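Local coordinates for peroxinectin A (Dictyostelium discoideum, PDB 6ERC), which uses a bound haem to reduce hydrogen peroxide while oxidising phenolic donors, and has iodide and thiocyanate peroxidase activity, at residues 92-96 against 385-389; 51-57 against 422-427; 392-398 against 430-435. One frame throughout, in Å; residues are numbered along the deposited sequence.

Contact 1 (92-96 against 385-389); sequences SWPIK and QRNRD. With HEM (protoporphyrin IX containing Fe), chain F.
Residues 385-389, one turn of helix 379-390, lie beside the loop and strand 92-96, whose backbone is extended; Ile95 and Gln385 set the register, their CA atoms 7.5 Å apart. No hydrogen bond joins the segments. The packing centres on Trp93 (chi1 t), pointing at the helix. Over one face of its indole sits the Gln385 amide, with Trp93 CD2 to Gln385 NE2 at 3.3 Å, while the edge of the ring meets the helix backbone and Arg388, CH2 of Trp93 lying 3.7 Å from CB of Arg388. Gln385, with chi1 and chi2 both m, also brings its CG to 3.6 Å from Ile95 CD1, and its OE1 is hydrogen-bonded to Ser48 OG. Here an edge strand, 91-96, of the four-stranded antiparallel sheet, paired with strand 113-124, meets a haem-contacting helix of the animal haem peroxidase fold. Arg386, pointing away from 92-96, grips one haem propionate, NE to O1A of HEM at 3.3 Å and NH2 to O2A of HEM at 2.8 Å. Asp389 forms a salt bridge with Arg118.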
loop_
_atom_site.group_PDB
_atom_site.type_symbol
_atom_site.label_atom_id
_atom_site.label_comp_id
_atom_site.label_asym_id
_atom_site.label_seq_id
_atom_site.Cartn_x
_atom_site.Cartn_y
_atom_site.Cartn_z
ATOM N N SER A 92 -5.438 -4.260 -22.473
ATOM C CA SER A 92 -4.050 -4.703 -22.460
ATOM C C SER A 92 -3.136 -3.662 -23.098
ATOM O O SER A 92 -3.321 -3.291 -24.262
ATOM C CB SER A 92 -3.927 -6.040 -23.186
ATOM O OG SER A 92 -2.584 -6.483 -23.205
ATOM N N TRP A 93 -2.148 -3.194 -22.331
ATOM C CA TRP A 93 -1.007 -2.437 -22.844
ATOM C C TRP A 93 0.249 -3.168 -22.383
ATOM O O TRP A 93 0.886 -2.767 -21.397
ATOM C CB TRP A 93 -1.011 -0.989 -22.356
ATOM C CG TRP A 93 0.230 -0.225 -22.745
ATOM C CD1 TRP A 93 1.012 -0.431 -23.847
ATOM C CD2 TRP A 93 0.836 0.857 -22.025
ATOM N NE1 TRP A 93 2.059 0.455 -23.859
ATOM C CE2 TRP A 93 1.975 1.257 -22.752
ATOM C CE3 TRP A 93 0.525 1.526 -20.839
ATOM C CZ2 TRP A 93 2.803 2.296 -22.331
ATOM C CZ3 TRP A 93 1.348 2.557 -20.422
ATOM C CH2 TRP A 93 2.472 2.933 -21.166
ATOM N N PRO A 94 0.635 -4.243 -23.069
ATOM C CA PRO A 94 1.738 -5.076 -22.577
ATOM C C PRO A 94 3.019 -4.283 -22.363
ATOM O O PRO A 94 3.236 -3.217 -22.944
ATOM C CB PRO A 94 1.912 -6.125 -23.683
ATOM C CG PRO A 94 0.590 -6.166 -24.377
ATOM C CD PRO A 94 0.062 -4.768 -24.320
ATOM N N ILE A 95 3.871 -4.824 -21.500
ATOM C CA ILE A 95 5.181 -4.245 -21.229
ATOM C C ILE A 95 6.177 -4.854 -22.201
ATOM O O ILE A 95 6.415 -6.067 -22.180
ATOM C CB ILE A 95 5.612 -4.491 -19.776
ATOM C CG1 ILE A 95 4.519 -4.003 -18.829
ATOM C CG2 ILE A 95 6.954 -3.814 -19.501
ATOM C CD1 ILE A 95 4.900 -3.990 -17.354
ATOM N N LYS A 96 6.759 -4.015 -23.052
ATOM C CA LYS A 96 7.711 -4.495 -24.042
ATOM C C LYS A 96 9.041 -4.829 -23.377
ATOM O O LYS A 96 9.548 -4.063 -22.552
ATOM C CB LYS A 96 7.910 -3.444 -25.135
ATOM C CG LYS A 96 6.728 -3.306 -26.082
ATOM C CD LYS A 96 7.028 -2.336 -27.217
ATOM C CE LYS A 96 5.905 -2.319 -28.243
ATOM N NZ LYS A 96 6.106 -1.271 -29.284
ATOM N N GLN A 385 4.829 1.799 -16.043
ATOM C CA GLN A 385 3.637 1.660 -16.874
ATOM C C GLN A 385 2.444 2.366 -16.243
ATOM O O GLN A 385 1.736 3.129 -16.910
ATOM C CB GLN A 385 3.322 0.183 -17.090
ATOM C CG GLN A 385 4.318 -0.530 -17.961
ATOM C CD GLN A 385 4.131 -0.226 -19.433
ATOM O OE1 GLN A 385 5.005 0.358 -20.071
ATOM N NE2 GLN A 385 2.988 -0.624 -19.979
ATOM N N ARG A 386 2.207 2.115 -14.950
ATOM C CA ARG A 386 1.033 2.670 -14.285
ATOM C C ARG A 386 1.064 4.193 -14.294
ATOM O O ARG A 386 0.036 4.840 -14.523
ATOM C CB ARG A 386 0.947 2.138 -12.851
ATOM C CG ARG A 386 -0.401 2.348 -12.168
ATOM C CD ARG A 386 -1.486 1.458 -12.755
ATOM N NE ARG A 386 -1.131 0.042 -12.715
ATOM C CZ ARG A 386 -1.862 -0.928 -13.257
ATOM N NH1 ARG A 386 -2.995 -0.642 -13.885
ATOM N NH2 ARG A 386 -1.459 -2.188 -13.177
ATOM N N ASN A 387 2.235 4.785 -14.045
ATOM C CA ASN A 387 2.356 6.237 -14.127
ATOM C C ASN A 387 2.064 6.728 -15.538
ATOM O O ASN A 387 1.357 7.726 -15.724
ATOM C CB ASN A 387 3.753 6.675 -13.686
ATOM C CG ASN A 387 3.978 6.502 -12.197
ATOM O OD1 ASN A 387 3.700 7.403 -11.408
ATOM N ND2 ASN A 387 4.493 5.343 -11.808
ATOM N N ARG A 388 2.602 6.038 -16.547
ATOM C CA ARG A 388 2.337 6.413 -17.931
ATOM C C ARG A 388 0.917 6.054 -18.341
ATOM O O ARG A 388 0.331 6.722 -19.202
ATOM C CB ARG A 388 3.355 5.736 -18.848
ATOM C CG ARG A 388 4.782 6.190 -18.594
ATOM C CD ARG A 388 5.796 5.311 -19.295
ATOM N NE ARG A 388 7.160 5.772 -19.058
ATOM C CZ ARG A 388 8.236 5.271 -19.655
ATOM N NH1 ARG A 388 8.112 4.286 -20.536
ATOM N NH2 ARG A 388 9.438 5.758 -19.376
ATOM N N ASP A 389 0.350 5.007 -17.736
ATOM C CA ASP A 389 -1.057 4.683 -17.948
ATOM C C ASP A 389 -1.955 5.794 -17.416
ATOM O O ASP A 389 -2.908 6.213 -18.083
ATOM C CB ASP A 389 -1.378 3.348 -17.272
ATOM C CG ASP A 389 -2.844 2.962 -17.384
ATOM O OD1 ASP A 389 -3.624 3.703 -18.016
ATOM O OD2 ASP A 389 -3.215 1.904 -16.835
HETATM C CHA HEM F . 0.935 -1.419 -5.710
HETATM C CHB HEM F . 3.449 -5.428 -4.717
HETATM C CHC HEM F . 5.265 -3.280 -0.747
HETATM C CHD HEM F . 2.930 0.806 -1.891
HETATM C C1A HEM F . 1.507 -2.662 -5.814
HETATM C C2A HEM F . 1.367 -3.564 -6.931
HETATM C C3A HEM F . 2.061 -4.674 -6.667
HETATM C C4A HEM F . 2.661 -4.509 -5.362
HETATM C CMA HEM F . 2.204 -5.922 -7.566
HETATM C CAA HEM F . 0.558 -3.252 -8.201
HETATM C CBA HEM F . 1.560 -3.114 -9.338
HETATM C CGA HEM F . 0.970 -2.280 -10.444
HETATM O O1A HEM F . 0.681 -1.077 -10.211
HETATM O O2A HEM F . 0.797 -2.814 -11.568
HETATM C C1B HEM F . 4.135 -5.193 -3.550
HETATM C C2B HEM F . 4.963 -6.159 -2.871
HETATM C C3B HEM F . 5.465 -5.575 -1.769
HETATM C C4B HEM F . 4.969 -4.213 -1.723
HETATM C CMB HEM F . 5.164 -7.594 -3.396
HETATM C CAB HEM F . 6.413 -6.151 -0.692
HETATM C CBB HEM F . 6.946 -7.375 -0.765
HETATM C C1C HEM F . 4.804 -1.982 -0.707
HETATM C C2C HEM F . 5.120 -0.985 0.301
HETATM C C3C HEM F . 4.465 0.152 -0.020
HETATM C C4C HEM F . 3.726 -0.108 -1.236
HETATM C CMC HEM F . 6.063 -1.293 1.484
HETATM C CAC HEM F . 4.395 1.551 0.648
HETATM C CBC HEM F . 5.014 1.913 1.774
HETATM C C1D HEM F . 2.155 0.545 -2.995
HETATM C C2D HEM F . 1.200 1.450 -3.593
HETATM C C3D HEM F . 0.664 0.832 -4.649
HETATM C C4D HEM F . 1.241 -0.485 -4.749
HETATM C CMD HEM F . 0.906 2.878 -3.090
HETATM C CAD HEM F . -0.417 1.367 -5.605
HETATM C CBD HEM F . -1.739 1.178 -4.866
HETATM C CGD HEM F . -2.860 0.859 -5.825
HETATM O O1D HEM F . -3.024 -0.339 -6.172
HETATM O O2D HEM F . -3.599 1.786 -6.244
HETATM N NA HEM F . 2.304 -3.272 -4.871
HETATM N NB HEM F . 4.159 -4.017 -2.826
HETATM N NC HEM F . 3.951 -1.410 -1.626
HETATM N ND HEM F . 2.152 -0.626 -3.725
HETATM FE FE HEM F . 3.100 -2.316 -3.250
#

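Contact 2 (51-57 against 422-427); sequences ISNIIFD and RLKNAY
Ala426 CB is the small apolar centre around which three isoleucines gather: Ile55 CD1 at 3.5 Å, Ile51 CD1 at 3.8 Å and Ile54 CG2 at 3.8 Å from that methyl. Ile51 has chi1 and chi2 both m, whereas Ile54 and Ile55 are m,t; in Ile51 and Ile55 the CA-to-CB bond points sideways, and the delta methyl reaches across to the partner helix. Ile55 CD1 further touches Tyr427 CE2 at 3.7 Å and Leu423 CD2 at 4.2 Å, and the CD1 of Ile51 lies 4.0 Å from CZ of Tyr427. The scaffold is a near-antiparallel helix pair, 51-56 against 422-426, with N-to-C directions 161° apart and segment axes 9.0 Å apart at closest approach. In register, Ile51 lies nearest Ala426 (CA to CA 6.1 Å) and Ile55 nearest Arg422 (CA to CA 5.6 Å). The small Ala426 side chain is consistent with so close an approach at this helix-helix interface of the animal haem peroxidase fold, away from the haem. Helix 51-56 has a wider pi-type turn at 52-56, and Tyr427 is the first residue beyond its own helix to leave helical angles. At the polar edge Arg422, extended with chi1 m and chi2 and chi3 t, lays its chain past residues 54-57, CD 3.4 Å from Ile54 O. Arg422 NH1 donates two hydrogen bonds of 2.9 Å, to Ile55 O and to Asp57 O, so that one guanidinium nitrogen holds both carbonyls as 51-57 leaves the helix. The Asp57 carboxylate turns to a salt bridge with Arg365, and Tyr427 OH is hydrogen-bonded to Asp434.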
loop_
_atom_site.group_PDB
_atom_site.type_symbol
_atom_site.label_atom_id
_atom_site.label_comp_id
_atom_site.label_asym_id
_atom_site.label_seq_id
_atom_site.Cartn_x
_atom_site.Cartn_y
_atom_site.Cartn_z
ATOM N N ILE A 51 13.828 1.602 -18.700
ATOM C CA ILE A 51 14.058 2.459 -17.542
ATOM C C ILE A 51 14.317 1.616 -16.301
ATOM O O ILE A 51 15.114 1.997 -15.436
ATOM C CB ILE A 51 12.865 3.413 -17.330
ATOM C CG1 ILE A 51 12.652 4.311 -18.552
ATOM C CG2 ILE A 51 13.072 4.257 -16.080
ATOM C CD1 ILE A 51 13.780 5.293 -18.828
ATOM N N SER A 52 13.649 0.466 -16.190
ATOM C CA SER A 52 13.875 -0.418 -15.051
ATOM C C SER A 52 15.314 -0.914 -15.025
ATOM O O SER A 52 15.983 -0.862 -13.986
ATOM C CB SER A 52 12.900 -1.595 -15.105
ATOM O OG SER A 52 13.115 -2.489 -14.028
ATOM N N ASN A 53 15.812 -1.398 -16.164
ATOM C CA ASN A 53 17.174 -1.917 -16.214
ATOM C C ASN A 53 18.201 -0.812 -15.999
ATOM O O ASN A 53 19.228 -1.032 -15.349
ATOM C CB ASN A 53 17.417 -2.620 -17.549
ATOM C CG ASN A 53 16.656 -3.924 -17.667
ATOM O OD1 ASN A 53 16.569 -4.694 -16.710
ATOM N ND2 ASN A 53 16.096 -4.179 -18.843
ATOM N N ILE A 54 17.944 0.382 -16.534
ATOM C CA ILE A 54 18.940 1.447 -16.468
ATOM C C ILE A 54 19.020 2.019 -15.059
ATOM O O ILE A 54 20.111 2.191 -14.504
ATOM C CB ILE A 54 18.625 2.545 -17.504
ATOM C CG1 ILE A 54 18.835 2.013 -18.927
ATOM C CG2 ILE A 54 19.505 3.777 -17.279
ATOM C CD1 ILE A 54 18.206 2.872 -20.005
ATOM N N ILE A 55 17.875 2.328 -14.464
ATOM C CA ILE A 55 17.822 3.065 -13.205
ATOM C C ILE A 55 17.651 2.138 -12.006
ATOM O O ILE A 55 18.402 2.225 -11.036
ATOM C CB ILE A 55 16.697 4.122 -13.261
ATOM C CG1 ILE A 55 17.147 5.299 -14.128
ATOM C CG2 ILE A 55 16.318 4.597 -11.858
ATOM C CD1 ILE A 55 16.069 6.315 -14.405
ATOM N N PHE A 56 16.659 1.250 -12.049
ATOM C CA PHE A 56 16.253 0.525 -10.853
ATOM C C PHE A 56 17.123 -0.683 -10.532
ATOM O O PHE A 56 16.988 -1.237 -9.437
ATOM C CB PHE A 56 14.792 0.086 -10.989
ATOM C CG PHE A 56 13.815 1.220 -10.874
ATOM C CD1 PHE A 56 13.281 1.569 -9.645
ATOM C CD2 PHE A 56 13.442 1.948 -11.990
ATOM C CE1 PHE A 56 12.389 2.616 -9.533
ATOM C CE2 PHE A 56 12.548 2.997 -11.882
ATOM C CZ PHE A 56 12.022 3.330 -10.651
ATOM N N ASP A 57 18.013 -1.097 -11.430
ATOM C CA ASP A 57 18.809 -2.293 -11.180
ATOM C C ASP A 57 19.591 -2.155 -9.882
ATOM O O ASP A 57 20.213 -1.122 -9.619
ATOM C CB ASP A 57 19.768 -2.554 -12.337
ATOM C CG ASP A 57 20.506 -3.870 -12.187
ATOM O OD1 ASP A 57 19.826 -4.913 -12.068
ATOM O OD2 ASP A 57 21.757 -3.865 -12.183
ATOM N N ARG A 422 22.941 7.539 -14.164
ATOM C CA ARG A 422 21.804 6.713 -14.553
ATOM C C ARG A 422 20.652 7.559 -15.079
ATOM O O ARG A 422 19.917 7.119 -15.971
ATOM C CB ARG A 422 21.354 5.852 -13.373
ATOM C CG ARG A 422 22.346 4.751 -13.030
ATOM C CD ARG A 422 21.790 3.740 -12.041
ATOM N NE ARG A 422 22.718 2.626 -11.855
ATOM C CZ ARG A 422 22.372 1.407 -11.451
ATOM N NH1 ARG A 422 21.107 1.115 -11.187
ATOM N NH2 ARG A 422 23.299 0.470 -11.323
ATOM N N LEU A 423 20.480 8.772 -14.551
ATOM C CA LEU A 423 19.466 9.671 -15.092
ATOM C C LEU A 423 19.859 10.173 -16.478
ATOM O O LEU A 423 19.022 10.207 -17.389
ATOM C CB LEU A 423 19.243 10.845 -14.139
ATOM C CG LEU A 423 18.605 10.516 -12.791
ATOM C CD1 LEU A 423 18.665 11.728 -11.879
ATOM C CD2 LEU A 423 17.166 10.052 -12.970
ATOM N N LYS A 424 21.123 10.573 -16.655
ATOM C CA LYS A 424 21.596 10.975 -17.977
ATOM C C LYS A 424 21.424 9.847 -18.984
ATOM O O LYS A 424 21.052 10.085 -20.139
ATOM C CB LYS A 424 23.066 11.392 -17.913
ATOM C CG LYS A 424 23.342 12.661 -17.126
ATOM C CD LYS A 424 24.842 12.889 -16.975
ATOM C CE LYS A 424 25.150 13.968 -15.947
ATOM N NZ LYS A 424 26.615 14.204 -15.808
ATOM N N ASN A 425 21.698 8.610 -18.565
ATOM C CA ASN A 425 21.576 7.469 -19.464
ATOM C C ASN A 425 20.117 7.184 -19.808
ATOM O O ASN A 425 19.804 6.809 -20.944
ATOM C CB ASN A 425 22.225 6.240 -18.823
ATOM C CG ASN A 425 22.379 5.080 -19.791
ATOM O OD1 ASN A 425 21.826 5.092 -20.893
ATOM N ND2 ASN A 425 23.130 4.063 -19.378
ATOM N N ALA A 426 19.211 7.357 -18.843
ATOM C CA ALA A 426 17.806 7.028 -19.069
ATOM C C ALA A 426 17.071 8.143 -19.801
ATOM O O ALA A 426 16.240 7.869 -20.674
ATOM C CB ALA A 426 17.114 6.733 -17.735
ATOM N N TYR A 427 17.354 9.395 -19.458
ATOM C CA TYR A 427 16.679 10.542 -20.044
ATOM C C TYR A 427 17.704 11.499 -20.636
ATOM O O TYR A 427 18.831 11.610 -20.144
ATOM C CB TYR A 427 15.834 11.280 -19.001
ATOM C CG TYR A 427 14.902 10.383 -18.227
ATOM C CD1 TYR A 427 13.649 10.058 -18.724
ATOM C CD2 TYR A 427 15.274 9.866 -16.997
ATOM C CE1 TYR A 427 12.793 9.240 -18.018
ATOM C CE2 TYR A 427 14.426 9.048 -16.283
ATOM C CZ TYR A 427 13.187 8.738 -16.796
ATOM O OH TYR A 427 12.339 7.922 -16.087
#

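Contact 3 (392-398 against 430-435); sequences IPPYNSL and VDDIDS
Three direct hydrogen bonds hold these segments together. Ser435 OG (chi1 m) donates to Pro393 O at 2.7 Å; the amide Tyr395 N donates to Ile433 O at 2.8 Å (172°); and Asn396 ND2 reaches Asp431 OD1 at 2.9 Å, while its OD1 accepts from Val407 N. Water 1 donates to Pro393 O (2.6 Å) and accepts from Ser435 N (2.9 Å), while water 2 accepts from Asn396 N (3.0 Å) and donates to Val430 O (2.7 Å) and Ile433 O (3.0 Å). The register brings Tyr395 CA within 3.8 Å of Ser435 CA and Pro394 CA within 5.1 Å of Asp434 CA. Residues 392-394 are extended before helix 395-398 starts; 430-432 form a 3-10 turn that opens through extended Ile433 and Asp434 into the next helix. Around this, Tyr395 CB packs on Ile433 CB at 3.9 Å, Ile392 CG2 on Ser435 CB at 3.7 Å, and Pro394 CB against Asp431 O at 3.5 Å. Tyr395 OH turns away to Glu442. The Asp434 carboxylate makes no cap and is salt-bridged to Arg388. Pro394 and Asp434 both occupy N-cap positions, so two helix starts, 395-401 and 435-441, meet here in the helical scaffold of the animal haem peroxidase fold.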
loop_
_atom_site.group_PDB
_atom_site.type_symbol
_atom_site.label_atom_id
_atom_site.label_comp_id
_atom_site.label_asym_id
_atom_site.label_seq_id
_atom_site.Cartn_x
_atom_site.Cartn_y
_atom_site.Cartn_z
ATOM N N ILE A 392 0.699 10.552 -15.464
ATOM C CA ILE A 392 1.382 11.387 -14.469
ATOM C C ILE A 392 2.313 12.354 -15.192
ATOM O O ILE A 392 3.114 11.919 -16.045
ATOM C CB ILE A 392 2.162 10.510 -13.468
ATOM C CG1 ILE A 392 1.204 9.612 -12.672
ATOM C CG2 ILE A 392 3.008 11.372 -12.520
ATOM C CD1 ILE A 392 0.246 10.356 -11.746
ATOM N N PRO A 393 2.257 13.654 -14.915
ATOM C CA PRO A 393 3.126 14.601 -15.623
ATOM C C PRO A 393 4.592 14.285 -15.396
ATOM O O PRO A 393 4.940 13.519 -14.484
ATOM C CB PRO A 393 2.751 15.956 -15.003
ATOM C CG PRO A 393 1.384 15.770 -14.499
ATOM C CD PRO A 393 1.310 14.349 -14.028
ATOM N N PRO A 394 5.484 14.853 -16.208
ATOM C CA PRO A 394 6.920 14.686 -15.962
ATOM C C PRO A 394 7.353 15.303 -14.640
ATOM O O PRO A 394 6.665 16.140 -14.050
ATOM C CB PRO A 394 7.567 15.407 -17.149
ATOM C CG PRO A 394 6.533 15.385 -18.212
ATOM C CD PRO A 394 5.220 15.490 -17.509
ATOM N N TYR A 395 8.537 14.882 -14.190
ATOM C CA TYR A 395 9.071 15.303 -12.899
ATOM C C TYR A 395 8.979 16.817 -12.718
ATOM O O TYR A 395 8.389 17.304 -11.748
ATOM C CB TYR A 395 10.518 14.817 -12.775
ATOM C CG TYR A 395 11.248 15.272 -11.531
ATOM C CD1 TYR A 395 10.829 14.874 -10.266
ATOM C CD2 TYR A 395 12.377 16.078 -11.624
ATOM C CE1 TYR A 395 11.505 15.283 -9.131
ATOM C CE2 TYR A 395 13.057 16.489 -10.497
ATOM C CZ TYR A 395 12.620 16.090 -9.253
ATOM O OH TYR A 395 13.301 16.503 -8.130
ATOM N N ASN A 396 9.559 17.580 -13.647
ATOM C CA ASN A 396 9.571 19.032 -13.492
ATOM C C ASN A 396 8.179 19.634 -13.650
ATOM O O ASN A 396 7.880 20.662 -13.033
ATOM C CB ASN A 396 10.538 19.670 -14.491
ATOM C CG ASN A 396 11.816 20.175 -13.833
ATOM O OD1 ASN A 396 11.873 20.365 -12.618
ATOM N ND2 ASN A 396 12.845 20.407 -14.641
ATOM N N SER A 397 7.317 19.022 -14.466
ATOM C CA SER A 397 5.950 19.519 -14.587
ATOM C C SER A 397 5.179 19.321 -13.287
ATOM O O SER A 397 4.429 20.206 -12.861
ATOM C CB SER A 397 5.234 18.820 -15.741
ATOM O OG SER A 397 3.909 19.308 -15.880
ATOM N N LEU A 398 5.352 18.167 -12.643
ATOM C CA LEU A 398 4.674 17.915 -11.376
ATOM C C LEU A 398 5.093 18.932 -10.323
ATOM O O LEU A 398 4.248 19.506 -9.627
ATOM C CB LEU A 398 4.971 16.491 -10.900
ATOM C CG LEU A 398 4.366 16.077 -9.558
ATOM C CD1 LEU A 398 2.850 16.173 -9.596
ATOM C CD2 LEU A 398 4.803 14.670 -9.196
ATOM N N VAL A 430 16.172 16.783 -18.089
ATOM C CA VAL A 430 15.527 16.684 -16.783
ATOM C C VAL A 430 14.015 16.768 -16.936
ATOM O O VAL A 430 13.265 16.098 -16.217
ATOM C CB VAL A 430 16.059 17.767 -15.824
ATOM C CG1 VAL A 430 17.538 17.555 -15.540
ATOM C CG2 VAL A 430 15.800 19.167 -16.373
ATOM N N ASP A 431 13.543 17.582 -17.880
ATOM C CA ASP A 431 12.113 17.708 -18.128
ATOM C C ASP A 431 11.515 16.473 -18.793
ATOM O O ASP A 431 10.310 16.466 -19.069
ATOM C CB ASP A 431 11.846 18.945 -18.985
ATOM C CG ASP A 431 12.157 20.239 -18.252
ATOM O OD1 ASP A 431 11.505 20.512 -17.222
ATOM O OD2 ASP A 431 13.059 20.980 -18.701
ATOM N N ASP A 432 12.319 15.445 -19.068
ATOM C CA ASP A 432 11.825 14.165 -19.557
ATOM C C ASP A 432 11.758 13.108 -18.465
ATOM O O ASP A 432 11.272 12.001 -18.723
ATOM C CB ASP A 432 12.712 13.650 -20.696
ATOM C CG ASP A 432 12.833 14.636 -21.837
ATOM O OD1 ASP A 432 11.880 15.412 -22.059
ATOM O OD2 ASP A 432 13.882 14.630 -22.514
ATOM N N ILE A 433 12.236 13.415 -17.259
ATOM C CA ILE A 433 12.276 12.425 -16.190
ATOM C C ILE A 433 10.859 12.077 -15.757
ATOM O O ILE A 433 10.003 12.956 -15.597
ATOM C CB ILE A 433 13.104 12.951 -15.004
ATOM C CG1 ILE A 433 14.530 13.291 -15.453
ATOM C CG2 ILE A 433 13.148 11.920 -13.893
ATOM C CD1 ILE A 433 15.360 14.001 -14.400
ATOM N N ASP A 434 10.603 10.785 -15.569
ATOM C CA ASP A 434 9.342 10.345 -14.985
ATOM C C ASP A 434 9.261 10.788 -13.528
ATOM O O ASP A 434 10.222 10.631 -12.769
ATOM C CB ASP A 434 9.213 8.824 -15.078
ATOM C CG ASP A 434 8.718 8.358 -16.432
ATOM O OD1 ASP A 434 7.619 8.789 -16.838
ATOM O OD2 ASP A 434 9.422 7.564 -17.088
ATOM N N SER A 435 8.109 11.340 -13.133
ATOM C CA SER A 435 7.947 11.812 -11.761
ATOM C C SER A 435 8.334 10.739 -10.751
ATOM O O SER A 435 8.930 11.041 -9.711
ATOM C CB SER A 435 6.504 12.263 -11.527
ATOM O OG SER A 435 6.256 13.513 -12.145
HETATM O O HOH W 1 5.725 11.091 -14.843
HETATM O O HOH W 2 10.635 15.846 -15.865
#

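In the fold
From the N terminus, the first helix, 48-56, pairs with 422-427 in contact 2, closing the longest loop, which spans most of the chain. Contact 1 is nested within that loop: strand 91-96 comes soon after and is met 289 residues later by helix 379-390. The chain then turns directly into 392-398, so contact 3 opens after contact 1 has closed; it closes a short loop, its segments 32 residues apart, and because 430-435 follows 422-427, contacts 2 and 3 cross. Asp434 joins all three, salt-bridged to Arg388 of contact 1 and probably hydrogen-bonded to Tyr427 of contact 2, while Arg388 also packs on Ile51. Helix 48-56 and the sheet edge are thus tied to the helices between 379 and 441.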